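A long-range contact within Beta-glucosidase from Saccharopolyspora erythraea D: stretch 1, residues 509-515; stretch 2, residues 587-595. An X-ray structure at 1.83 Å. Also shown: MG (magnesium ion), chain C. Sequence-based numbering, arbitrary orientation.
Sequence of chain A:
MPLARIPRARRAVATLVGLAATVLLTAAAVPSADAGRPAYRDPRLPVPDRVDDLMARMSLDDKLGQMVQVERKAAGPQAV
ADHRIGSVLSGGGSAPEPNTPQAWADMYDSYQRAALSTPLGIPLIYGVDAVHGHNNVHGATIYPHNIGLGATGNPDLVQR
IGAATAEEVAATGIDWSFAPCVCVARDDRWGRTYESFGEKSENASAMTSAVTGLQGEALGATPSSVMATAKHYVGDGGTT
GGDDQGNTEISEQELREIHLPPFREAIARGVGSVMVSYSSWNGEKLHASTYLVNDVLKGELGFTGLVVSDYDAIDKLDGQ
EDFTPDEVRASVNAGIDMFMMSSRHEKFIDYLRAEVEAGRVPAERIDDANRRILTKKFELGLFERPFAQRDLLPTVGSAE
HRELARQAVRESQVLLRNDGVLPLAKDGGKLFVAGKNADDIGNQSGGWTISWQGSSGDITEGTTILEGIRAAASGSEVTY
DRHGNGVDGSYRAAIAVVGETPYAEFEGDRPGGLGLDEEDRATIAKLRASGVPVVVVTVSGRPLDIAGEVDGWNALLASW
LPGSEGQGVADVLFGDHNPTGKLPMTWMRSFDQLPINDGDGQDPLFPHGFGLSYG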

# COMPACT_ATOMS: atom_id res chain seq x y z
N ASP A 509 8.68 3.08 12.51
CA ASP A 509 8.74 4.37 13.20
C ASP A 509 10.18 4.66 13.61
O ASP A 509 10.92 3.77 14.05
CB ASP A 509 7.83 4.37 14.44
CG ASP A 509 6.36 4.30 14.09
OD1 ASP A 509 6.00 4.43 12.89
OD2 ASP A 509 5.55 4.15 15.03
N ARG A 510 10.59 5.92 13.46
CA ARG A 510 11.96 6.33 13.74
C ARG A 510 11.96 7.55 14.66
O ARG A 510 12.36 8.65 14.25
CB ARG A 510 12.72 6.62 12.45
CG ARG A 510 12.95 5.40 11.58
CD ARG A 510 13.88 4.39 12.25
NE ARG A 510 14.08 3.22 11.39
CZ ARG A 510 13.39 2.08 11.49
NH1 ARG A 510 12.45 1.94 12.42
NH2 ARG A 510 13.66 1.08 10.65
N PRO A 511 11.55 7.39 15.91
CA PRO A 511 11.65 8.53 16.84
C PRO A 511 13.09 8.91 17.14
O PRO A 511 13.33 10.04 17.58
CB PRO A 511 10.92 8.03 18.10
CG PRO A 511 11.02 6.54 18.03
CD PRO A 511 11.02 6.18 16.57
N GLY A 512 14.05 8.02 16.89
CA GLY A 512 15.42 8.26 17.29
C GLY A 512 16.25 9.05 16.30
O GLY A 512 17.33 9.53 16.67
N GLY A 513 15.81 9.19 15.07
CA GLY A 513 16.60 9.88 14.07
C GLY A 513 16.41 9.28 12.69
O GLY A 513 15.94 8.15 12.53
N LEU A 514 16.81 10.05 11.67
CA LEU A 514 16.73 9.61 10.28
C LEU A 514 18.03 9.83 9.52
O LEU A 514 18.01 9.87 8.29
CB LEU A 514 15.57 10.30 9.55
CG LEU A 514 14.18 9.71 9.85
CD1 LEU A 514 13.06 10.61 9.35
CD2 LEU A 514 14.05 8.32 9.25
N GLY A 515 19.15 9.97 10.21
CA GLY A 515 20.42 10.09 9.52
C GLY A 515 20.86 8.78 8.89
O GLY A 515 20.37 7.70 9.22
N TRP A 587 11.69 18.25 2.50
CA TRP A 587 12.90 17.56 2.95
C TRP A 587 13.59 18.37 4.05
O TRP A 587 14.02 19.50 3.81
CB TRP A 587 13.85 17.33 1.78
CG TRP A 587 14.88 16.27 2.04
CD1 TRP A 587 15.84 16.28 3.02
CD2 TRP A 587 15.07 15.05 1.31
NE1 TRP A 587 16.61 15.13 2.93
CE2 TRP A 587 16.15 14.36 1.89
CE3 TRP A 587 14.41 14.47 0.21
CZ2 TRP A 587 16.59 13.13 1.43
CZ3 TRP A 587 14.86 13.24 -0.25
CH2 TRP A 587 15.94 12.59 0.35
N MET A 588 13.76 17.75 5.22
CA MET A 588 14.22 18.45 6.41
C MET A 588 15.67 18.94 6.28
O MET A 588 16.53 18.30 5.67
CB MET A 588 14.13 17.51 7.62
CG MET A 588 15.20 16.40 7.61
SD MET A 588 14.92 15.04 8.73
CE MET A 588 14.11 13.86 7.65
N ARG A 589 15.94 20.12 6.88
CA ARG A 589 17.32 20.51 7.18
C ARG A 589 17.83 19.77 8.40
O ARG A 589 19.05 19.60 8.56
CB ARG A 589 17.43 22.02 7.45
CG ARG A 589 17.44 22.90 6.24
CD ARG A 589 17.79 24.35 6.60
NE ARG A 589 17.51 25.22 5.47
CZ ARG A 589 18.30 25.35 4.42
NH1 ARG A 589 19.43 24.66 4.34
NH2 ARG A 589 17.95 26.17 3.43
N SER A 590 16.92 19.36 9.27
CA SER A 590 17.28 18.76 10.54
C SER A 590 16.11 17.91 11.01
O SER A 590 14.96 18.29 10.84
CB SER A 590 17.61 19.84 11.58
OG SER A 590 17.59 19.30 12.88
N PHE A 591 16.44 16.75 11.60
CA PHE A 591 15.44 15.94 12.29
C PHE A 591 14.62 16.75 13.29
O PHE A 591 13.45 16.45 13.53
CB PHE A 591 16.18 14.79 12.99
CG PHE A 591 15.29 13.77 13.60
CD1 PHE A 591 14.69 12.79 12.80
CD2 PHE A 591 15.06 13.76 14.96
CE1 PHE A 591 13.87 11.82 13.36
CE2 PHE A 591 14.23 12.81 15.54
CZ PHE A 591 13.64 11.83 14.73
N ASP A 592 15.22 17.80 13.87
CA ASP A 592 14.54 18.63 14.85
C ASP A 592 13.36 19.40 14.28
O ASP A 592 12.54 19.92 15.04
CB ASP A 592 15.54 19.63 15.48
CG ASP A 592 16.58 18.94 16.34
OD1 ASP A 592 16.38 17.76 16.69
OD2 ASP A 592 17.60 19.59 16.68
N GLN A 593 13.26 19.51 12.95
CA GLN A 593 12.14 20.21 12.32
C GLN A 593 10.91 19.33 12.16
O GLN A 593 9.82 19.86 11.89
CB GLN A 593 12.52 20.72 10.94
CG GLN A 593 13.55 21.87 10.91
CD GLN A 593 14.08 22.10 9.51
OE1 GLN A 593 14.44 21.15 8.81
NE2 GLN A 593 14.08 23.36 9.07
N LEU A 594 11.04 18.01 12.28
CA LEU A 594 9.88 17.15 12.10
C LEU A 594 8.85 17.43 13.19
O LEU A 594 9.22 17.61 14.35
CB LEU A 594 10.28 15.67 12.11
CG LEU A 594 11.33 15.28 11.08
CD1 LEU A 594 11.46 13.77 11.05
CD2 LEU A 594 10.95 15.83 9.72
N PRO A 595 7.56 17.47 12.82
CA PRO A 595 7.06 17.35 11.45
C PRO A 595 7.30 18.61 10.61
O PRO A 595 7.09 19.71 11.13
CB PRO A 595 5.56 17.11 11.65
CG PRO A 595 5.26 17.87 12.94
CD PRO A 595 6.46 17.61 13.80
MG MG C . 5.60 3.69 17.10
O HOH W 1 3.81 2.68 16.77
O HOH W 2 6.74 2.06 16.65
O HOH W 3 7.36 4.65 17.68
O HOH W 4 5.67 2.88 19.07

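How do the two backbones meet? Neither stretch offers a strand to the other, and no hydrogen bond crosses between them. Stretch 1 bends through a type I beta turn from R510 to G513, while stretch 2 has a short 3-10 segment from F591 to Q593; L594 N, just past its end, donates to F591 O at 3.1 Å, and Q593 N donates to S590 O at 3.0 Å. The nearest CA atoms across the stretches are those of G513 and F591, 6.4 Å apart, and the F591 ring lies against the turn. G513 has phi/psi of 146/163, angles at which a CB would be jammed against the carbonyl O of G512; that alone calls for glycine here.

What holds the turn against F591? The CB of F591 points toward stretch 1, and with chi1 near 180° (t) the ring reaches the backbone of the turn. G513 CA sits over one ring face, 3.6 Å from the ring centroid of F591 and 19° off the ring normal, a CH-pi contact in which the closest atom is F591 CE1, 3.4 Å from G513 CA. Carbonyl oxygens occupy the ring edge instead: P511 O is 3.4 Å and R510 O 3.5 Å from F591 CZ, both near the ring plane. Such placement suits the ring's electrostatics, since the aromatic C-H rim is slightly positive and the face is electron-rich.

Where do side chains pack against one another? L514 supplies the side chain of stretch 1 that points toward stretch 2, and it is buried. Its CD1 lies 3.8 Å from M588 CE and 3.9 Å from L594 CD1, while L514 CG is 4.1 Å from F591 CE1. One leucine thus touches three apolar residues of stretch 2, carrying the contact from the turn to the buried side chains of M588 and L594. The contact is nevertheless small, with 229 Å² buried over both sides, and F591 and L514 account for most of it.

What do the polar side chains do, if not bridge the stretches? Several of them serve their own stretch or partners elsewhere in the structure. R510 leads its side-chain end away from stretch 2, and its NH1 donates to D509 O at 2.9 Å. D509 OD2 binds the magnesium ion MG at 2.1 Å, alongside four waters and one atom from elsewhere in the structure. In stretch 2, Q593 OE1 accepts from R589 N at 2.7 Å and from S590 N at 3.1 Å, and S590 OG accepts from D592 N at 3.0 Å, all local bonds among residues that flank F591 in sequence.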